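Local atomic coordinates of L-ornithine 5-monooxygenase (Pseudomonas aeruginosa, PDB entry 3S5W), a protein that uses FAD, NADPH and molecular oxygen to hydroxylate the side-chain amine of L-ornithine, the first step in making the hydroxamate siderophore pyoverdin. Residues G68-H73 with D131-V136. Numbering follows the deposited sequence.
With FAD (flavin-adenine dinucleotide), chain C.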
ATOM      1  N   GLY A  68      -4.422  16.283  -1.169  1.00 27.75           N
ATOM      2  CA  GLY A  68      -4.160  17.733  -1.102  1.00 29.02           C
ATOM      3  C   GLY A  68      -2.965  18.023  -0.221  1.00 29.94           C
ATOM      4  O   GLY A  68      -2.185  18.951  -0.475  1.00 29.41           O
ATOM      5  N   ASP A  69      -2.828  17.218   0.826  1.00 29.56           N
ATOM      6  CA  ASP A  69      -1.742  17.328   1.772  1.00 30.23           C
ATOM      7  C   ASP A  69      -1.248  15.890   1.960  1.00 29.37           C
ATOM      8  O   ASP A  69      -1.954  15.083   2.563  1.00 27.66           O
ATOM      9  CB  ASP A  69      -2.288  17.866   3.103  1.00 31.52           C
ATOM     10  CG  ASP A  69      -1.200  18.059   4.140  1.00 36.60           C
ATOM     11  OD1 ASP A  69      -0.009  18.206   3.780  1.00 40.09           O
ATOM     12  OD2 ASP A  69      -1.545  18.068   5.331  1.00 44.17           O
ATOM     13  N   TYR A  70      -0.084  15.573   1.385  1.00 27.01           N
ATOM     14  CA  TYR A  70       0.378  14.168   1.297  1.00 26.85           C
ATOM     15  C   TYR A  70       0.662  13.508   2.654  1.00 25.41           C
ATOM     16  O   TYR A  70       1.419  14.034   3.472  1.00 23.94           O
ATOM     17  CB  TYR A  70       1.620  14.035   0.401  1.00 26.48           C
ATOM     18  CG  TYR A  70       2.093  12.595   0.396  1.00 27.82           C
ATOM     19  CD1 TYR A  70       3.115  12.175   1.253  1.00 27.00           C
ATOM     20  CD2 TYR A  70       1.450  11.629  -0.404  1.00 24.91           C
ATOM     21  CE1 TYR A  70       3.516  10.845   1.289  1.00 27.53           C
ATOM     22  CE2 TYR A  70       1.861  10.291  -0.390  1.00 23.54           C
ATOM     23  CZ  TYR A  70       2.877   9.907   0.477  1.00 26.60           C
ATOM     24  OH  TYR A  70       3.245   8.589   0.505  1.00 23.89           O
ATOM     25  N   ARG A  71       0.048  12.347   2.875  1.00 25.60           N
ATOM     26  CA  ARG A  71       0.421  11.472   3.985  1.00 26.08           C
ATOM     27  C   ARG A  71       0.522  10.040   3.457  1.00 25.02           C
ATOM     28  O   ARG A  71      -0.177   9.661   2.520  1.00 25.04           O
ATOM     29  CB  ARG A  71      -0.591  11.546   5.130  1.00 26.47           C
ATOM     30  CG  ARG A  71      -0.676  12.920   5.836  1.00 32.28           C
ATOM     31  CD  ARG A  71      -1.559  12.855   7.088  1.00 39.34           C
ATOM     32  NE  ARG A  71      -2.959  12.614   6.730  1.00 45.21           N
ATOM     33  CZ  ARG A  71      -3.860  12.028   7.522  1.00 46.97           C
ATOM     34  NH1 ARG A  71      -3.533  11.603   8.734  1.00 50.83           N
ATOM     35  NH2 ARG A  71      -5.090  11.856   7.095  1.00 47.63           N
ATOM     36  N   TRP A  72       1.425   9.269   4.054  1.00 24.37           N
ATOM     37  CA  TRP A  72       1.643   7.871   3.670  1.00 23.30           C
ATOM     38  C   TRP A  72       0.652   7.033   4.480  1.00 23.94           C
ATOM     39  O   TRP A  72       0.896   6.767   5.659  1.00 21.71           O
ATOM     40  CB  TRP A  72       3.098   7.498   3.964  1.00 23.43           C
ATOM     41  CG  TRP A  72       3.479   6.059   3.623  1.00 24.17           C
ATOM     42  CD1 TRP A  72       3.315   5.420   2.422  1.00 25.31           C
ATOM     43  CD2 TRP A  72       4.128   5.115   4.499  1.00 22.90           C
ATOM     44  NE1 TRP A  72       3.794   4.114   2.508  1.00 23.69           N
ATOM     45  CE2 TRP A  72       4.296   3.910   3.770  1.00 24.26           C
ATOM     46  CE3 TRP A  72       4.557   5.169   5.836  1.00 22.84           C
ATOM     47  CZ2 TRP A  72       4.893   2.771   4.328  1.00 21.66           C
ATOM     48  CZ3 TRP A  72       5.133   4.028   6.403  1.00 22.85           C
ATOM     49  CH2 TRP A  72       5.311   2.852   5.648  1.00 22.68           C
ATOM     50  N   HIS A  73      -0.474   6.659   3.852  1.00 23.13           N
ATOM     51  CA  HIS A  73      -1.583   5.934   4.513  1.00 23.82           C
ATOM     52  C   HIS A  73      -1.956   6.605   5.815  1.00 23.78           C
ATOM     53  O   HIS A  73      -1.956   5.975   6.904  1.00 23.36           O
ATOM     54  CB  HIS A  73      -1.215   4.437   4.732  1.00 23.56           C
ATOM     55  CG  HIS A  73      -0.628   3.807   3.517  1.00 24.75           C
ATOM     56  ND1 HIS A  73      -1.361   3.607   2.370  1.00 29.17           N
ATOM     57  CD2 HIS A  73       0.625   3.379   3.244  1.00 26.84           C
ATOM     58  CE1 HIS A  73      -0.583   3.087   1.437  1.00 29.60           C
ATOM     59  NE2 HIS A  73       0.629   2.943   1.939  1.00 27.93           N
ATOM     60  N   ASP A 131       6.925  11.223   7.926  1.00 23.34           N
ATOM     61  CA  ASP A 131       7.648  12.500   7.956  1.00 24.01           C
ATOM     62  C   ASP A 131       8.855  12.466   7.004  1.00 23.21           C
ATOM     63  O   ASP A 131       9.122  13.441   6.308  1.00 21.87           O
ATOM     64  CB  ASP A 131       8.108  12.811   9.383  1.00 23.88           C
ATOM     65  CG  ASP A 131       8.573  14.228   9.530  1.00 27.92           C
ATOM     66  OD1 ASP A 131       7.701  15.101   9.532  1.00 29.17           O
ATOM     67  OD2 ASP A 131       9.799  14.462   9.626  1.00 29.62           O
ATOM     68  N   TYR A 132       9.559  11.329   6.964  1.00 22.64           N
ATOM     69  CA  TYR A 132      10.682  11.116   6.049  1.00 21.80           C
ATOM     70  C   TYR A 132      10.231  11.227   4.576  1.00 22.37           C
ATOM     71  O   TYR A 132      10.874  11.888   3.770  1.00 22.67           O
ATOM     72  CB  TYR A 132      11.316   9.735   6.306  1.00 20.67           C
ATOM     73  CG  TYR A 132      12.143   9.181   5.179  1.00 21.01           C
ATOM     74  CD1 TYR A 132      13.358   9.767   4.824  1.00 20.82           C
ATOM     75  CD2 TYR A 132      11.738   8.020   4.486  1.00 22.62           C
ATOM     76  CE1 TYR A 132      14.130   9.239   3.807  1.00 21.08           C
ATOM     77  CE2 TYR A 132      12.507   7.501   3.431  1.00 22.97           C
ATOM     78  CZ  TYR A 132      13.693   8.121   3.120  1.00 20.77           C
ATOM     79  OH  TYR A 132      14.457   7.645   2.118  1.00 22.12           O
ATOM     80  N   LEU A 133       9.139  10.560   4.241  1.00 21.85           N
ATOM     81  CA  LEU A 133       8.630  10.605   2.870  1.00 22.20           C
ATOM     82  C   LEU A 133       8.234  12.029   2.460  1.00 22.98           C
ATOM     83  O   LEU A 133       8.544  12.456   1.341  1.00 22.33           O
ATOM     84  CB  LEU A 133       7.424   9.671   2.736  1.00 22.12           C
ATOM     85  CG  LEU A 133       7.811   8.196   2.805  1.00 22.36           C
ATOM     86  CD1 LEU A 133       6.544   7.370   2.838  1.00 24.49           C
ATOM     87  CD2 LEU A 133       8.705   7.735   1.604  1.00 24.12           C
ATOM     88  N   ARG A 134       7.552  12.733   3.367  1.00 22.89           N
ATOM     89  CA  ARG A 134       7.147  14.137   3.110  1.00 25.33           C
ATOM     90  C   ARG A 134       8.391  15.000   2.931  1.00 25.69           C
ATOM     91  O   ARG A 134       8.445  15.849   2.050  1.00 25.97           O
ATOM     92  CB  ARG A 134       6.299  14.648   4.259  1.00 24.76           C
ATOM     93  CG  ARG A 134       4.893  14.044   4.235  1.00 27.94           C
ATOM     94  CD  ARG A 134       4.087  14.342   5.484  1.00 32.41           C
ATOM     95  NE  ARG A 134       4.110  15.758   5.829  1.00 36.47           N
ATOM     96  CZ  ARG A 134       3.259  16.670   5.373  1.00 42.14           C
ATOM     97  NH1 ARG A 134       2.273  16.330   4.543  1.00 42.48           N
ATOM     98  NH2 ARG A 134       3.398  17.935   5.750  1.00 41.80           N
ATOM     99  N   TRP A 135       9.405  14.761   3.758  1.00 24.90           N
ATOM    100  CA  TRP A 135      10.637  15.532   3.657  1.00 25.33           C
ATOM    101  C   TRP A 135      11.327  15.280   2.306  1.00 25.51           C
ATOM    102  O   TRP A 135      11.721  16.231   1.641  1.00 26.01           O
ATOM    103  CB  TRP A 135      11.576  15.234   4.826  1.00 24.95           C
ATOM    104  CG  TRP A 135      12.924  15.911   4.710  1.00 25.50           C
ATOM    105  CD1 TRP A 135      13.222  17.220   5.007  1.00 27.86           C
ATOM    106  CD2 TRP A 135      14.146  15.307   4.265  1.00 27.49           C
ATOM    107  NE1 TRP A 135      14.554  17.461   4.779  1.00 26.12           N
ATOM    108  CE2 TRP A 135      15.148  16.308   4.325  1.00 28.50           C
ATOM    109  CE3 TRP A 135      14.492  14.014   3.815  1.00 24.43           C
ATOM    110  CZ2 TRP A 135      16.480  16.056   3.949  1.00 30.09           C
ATOM    111  CZ3 TRP A 135      15.808  13.758   3.447  1.00 28.92           C
ATOM    112  CH2 TRP A 135      16.793  14.772   3.525  1.00 29.07           C
ATOM    113  N   VAL A 136      11.432  14.019   1.882  1.00 24.51           N
ATOM    114  CA  VAL A 136      12.044  13.714   0.595  1.00 24.55           C
ATOM    115  C   VAL A 136      11.227  14.383  -0.542  1.00 25.72           C
ATOM    116  O   VAL A 136      11.821  15.020  -1.400  1.00 25.46           O
ATOM    117  CB  VAL A 136      12.179  12.209   0.333  1.00 24.78           C
ATOM    118  CG1 VAL A 136      12.680  11.923  -1.101  1.00 25.74           C
ATOM    119  CG2 VAL A 136      13.199  11.579   1.336  1.00 24.30           C
TER
HETATM  120  PA  FAD C 450       1.042   4.250  -2.380  1.00 23.63           P
HETATM  121  O1A FAD C 450      -0.248   3.586  -2.079  1.00 19.77           O
HETATM  122  O2A FAD C 450       1.932   4.546  -1.160  1.00 19.53           O
HETATM  123  O5B FAD C 450       0.770   5.660  -3.142  1.00 23.66           O
HETATM  124  C5B FAD C 450      -0.186   5.711  -4.175  1.00 21.39           C
HETATM  125  C4B FAD C 450      -0.484   7.191  -4.346  1.00 23.22           C
HETATM  126  O4B FAD C 450      -1.333   7.321  -5.455  1.00 26.67           O
HETATM  127  C3B FAD C 450      -1.252   7.731  -3.144  1.00 23.62           C
HETATM  128  O3B FAD C 450      -0.542   8.807  -2.565  1.00 24.22           O
HETATM  129  C2B FAD C 450      -2.605   8.172  -3.718  1.00 24.49           C
HETATM  130  O2B FAD C 450      -3.030   9.427  -3.199  1.00 27.34           O
HETATM  131  C1B FAD C 450      -2.289   8.332  -5.174  1.00 25.52           C
HETATM  132  N9A FAD C 450      -3.387   8.062  -6.096  1.00 27.25           N
HETATM  133  C8A FAD C 450      -4.202   6.936  -6.160  1.00 30.44           C
HETATM  134  N7A FAD C 450      -5.034   7.092  -7.233  1.00 29.15           N
HETATM  135  C5A FAD C 450      -4.729   8.271  -7.839  1.00 28.77           C
HETATM  136  C6A FAD C 450      -5.256   8.913  -8.959  1.00 30.58           C
HETATM  137  N6A FAD C 450      -6.080   8.260  -9.796  1.00 28.73           N
HETATM  138  N1A FAD C 450      -4.722  10.146  -9.324  1.00 28.54           N
HETATM  139  C2A FAD C 450      -3.686  10.739  -8.631  1.00 27.82           C
HETATM  140  N3A FAD C 450      -3.157  10.101  -7.515  1.00 25.41           N
HETATM  141  C4A FAD C 450      -3.682   8.887  -7.136  1.00 28.24           C
HETATM  142  N1  FAD C 450       5.391  -1.628   2.950  1.00 22.48           N
HETATM  143  C2  FAD C 450       6.606  -1.863   3.581  1.00 25.26           C
HETATM  144  O2  FAD C 450       7.579  -2.210   2.933  1.00 23.60           O
HETATM  145  N3  FAD C 450       6.731  -1.709   4.946  1.00 25.57           N
HETATM  146  C4  FAD C 450       5.670  -1.307   5.719  1.00 28.10           C
HETATM  147  O4  FAD C 450       5.842  -1.137   6.938  1.00 26.10           O
HETATM  148  C4X FAD C 450       4.430  -1.082   5.090  1.00 25.20           C
HETATM  149  N5  FAD C 450       3.332  -0.694   5.845  1.00 26.11           N
HETATM  150  C5X FAD C 450       2.111  -0.485   5.227  1.00 27.52           C
HETATM  151  C6  FAD C 450       1.009  -0.095   6.003  1.00 29.83           C
HETATM  152  C7  FAD C 450      -0.230   0.122   5.414  1.00 29.86           C
HETATM  153  C7M FAD C 450      -1.370   0.530   6.312  1.00 32.40           C
HETATM  154  C8  FAD C 450      -0.375  -0.080   4.046  1.00 28.19           C
HETATM  155  C8M FAD C 450      -1.682   0.138   3.341  1.00 31.03           C
HETATM  156  C9  FAD C 450       0.711  -0.466   3.266  1.00 26.97           C
HETATM  157  C9A FAD C 450       1.974  -0.657   3.841  1.00 26.84           C
HETATM  158  N10 FAD C 450       3.079  -1.048   3.075  1.00 23.80           N
HETATM  159  C10 FAD C 450       4.295  -1.276   3.709  1.00 24.18           C
HETATM  160  C1' FAD C 450       2.981  -1.306   1.603  1.00 23.37           C
HETATM  161  C2' FAD C 450       2.836  -0.035   0.740  1.00 23.22           C
HETATM  162  O2' FAD C 450       2.141  -0.492  -0.424  1.00 24.65           O
HETATM  163  C3' FAD C 450       4.213   0.491   0.362  1.00 24.06           C
HETATM  164  O3' FAD C 450       5.010   0.794   1.524  1.00 23.72           O
HETATM  165  C4' FAD C 450       4.119   1.793  -0.472  1.00 22.97           C
HETATM  166  O4' FAD C 450       3.234   2.701   0.173  1.00 23.37           O
HETATM  167  C5' FAD C 450       3.750   1.581  -1.963  1.00 23.29           C
HETATM  168  O5' FAD C 450       4.058   2.783  -2.643  1.00 26.29           O
HETATM  169  P   FAD C 450       3.266   3.280  -3.964  1.00 24.11           P
HETATM  170  O1P FAD C 450       3.799   4.662  -4.247  1.00 22.80           O
HETATM  171  O2P FAD C 450       3.455   2.217  -5.012  1.00 20.51           O
HETATM  172  O3P FAD C 450       1.745   3.338  -3.486  1.00 21.18           O
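Tyr-70 and Trp-72, in the FAD-binding loop that follows strand 61-65 of the Rossmann-like FAD-binding domain, lie against Leu-133 and Arg-134 of helix 126-137; the contact is apolar toward the flavin and polar at its outer end. At that outer end Arg-134 NH1 makes two hydrogen bonds. One runs from Arg-134 NH1 to the carbonyl Tyr-70 O at 2.7 Å, with the acceptor almost exactly in the guanidinium plane. The other, from Arg-134 NH1 to Asp-69 OD1 at 3.1 Å, belongs to a salt bridge and meets the carboxylate from above its plane, the two planar groups standing 83° apart. A bend at chi3 (49°) swings the guanidinium to the carbonyl, away from the phenol ring, while Arg-134 CG sits at the ring edge, 3.9 Å from Tyr-70 CD1. Deeper in, Leu-133 CD1 makes a CH-pi contact over the five-membered ring of Trp-72, 3.7 Å from its centroid. His-73 CD2 approaches the opposite face near the rim, so the indole is flanked on both sides. Outside the two segments, Asn-130 OD1 of the same helix accepts a hydrogen bond from Trp-72 N, a further tie between loop and helix. The indole N-H faces the cofactor's ribityl chain, where Trp-72 NE1 donates to FAD O4' at 2.8 Å and His-73 NE2 shares that oxygen at 3.2 Å.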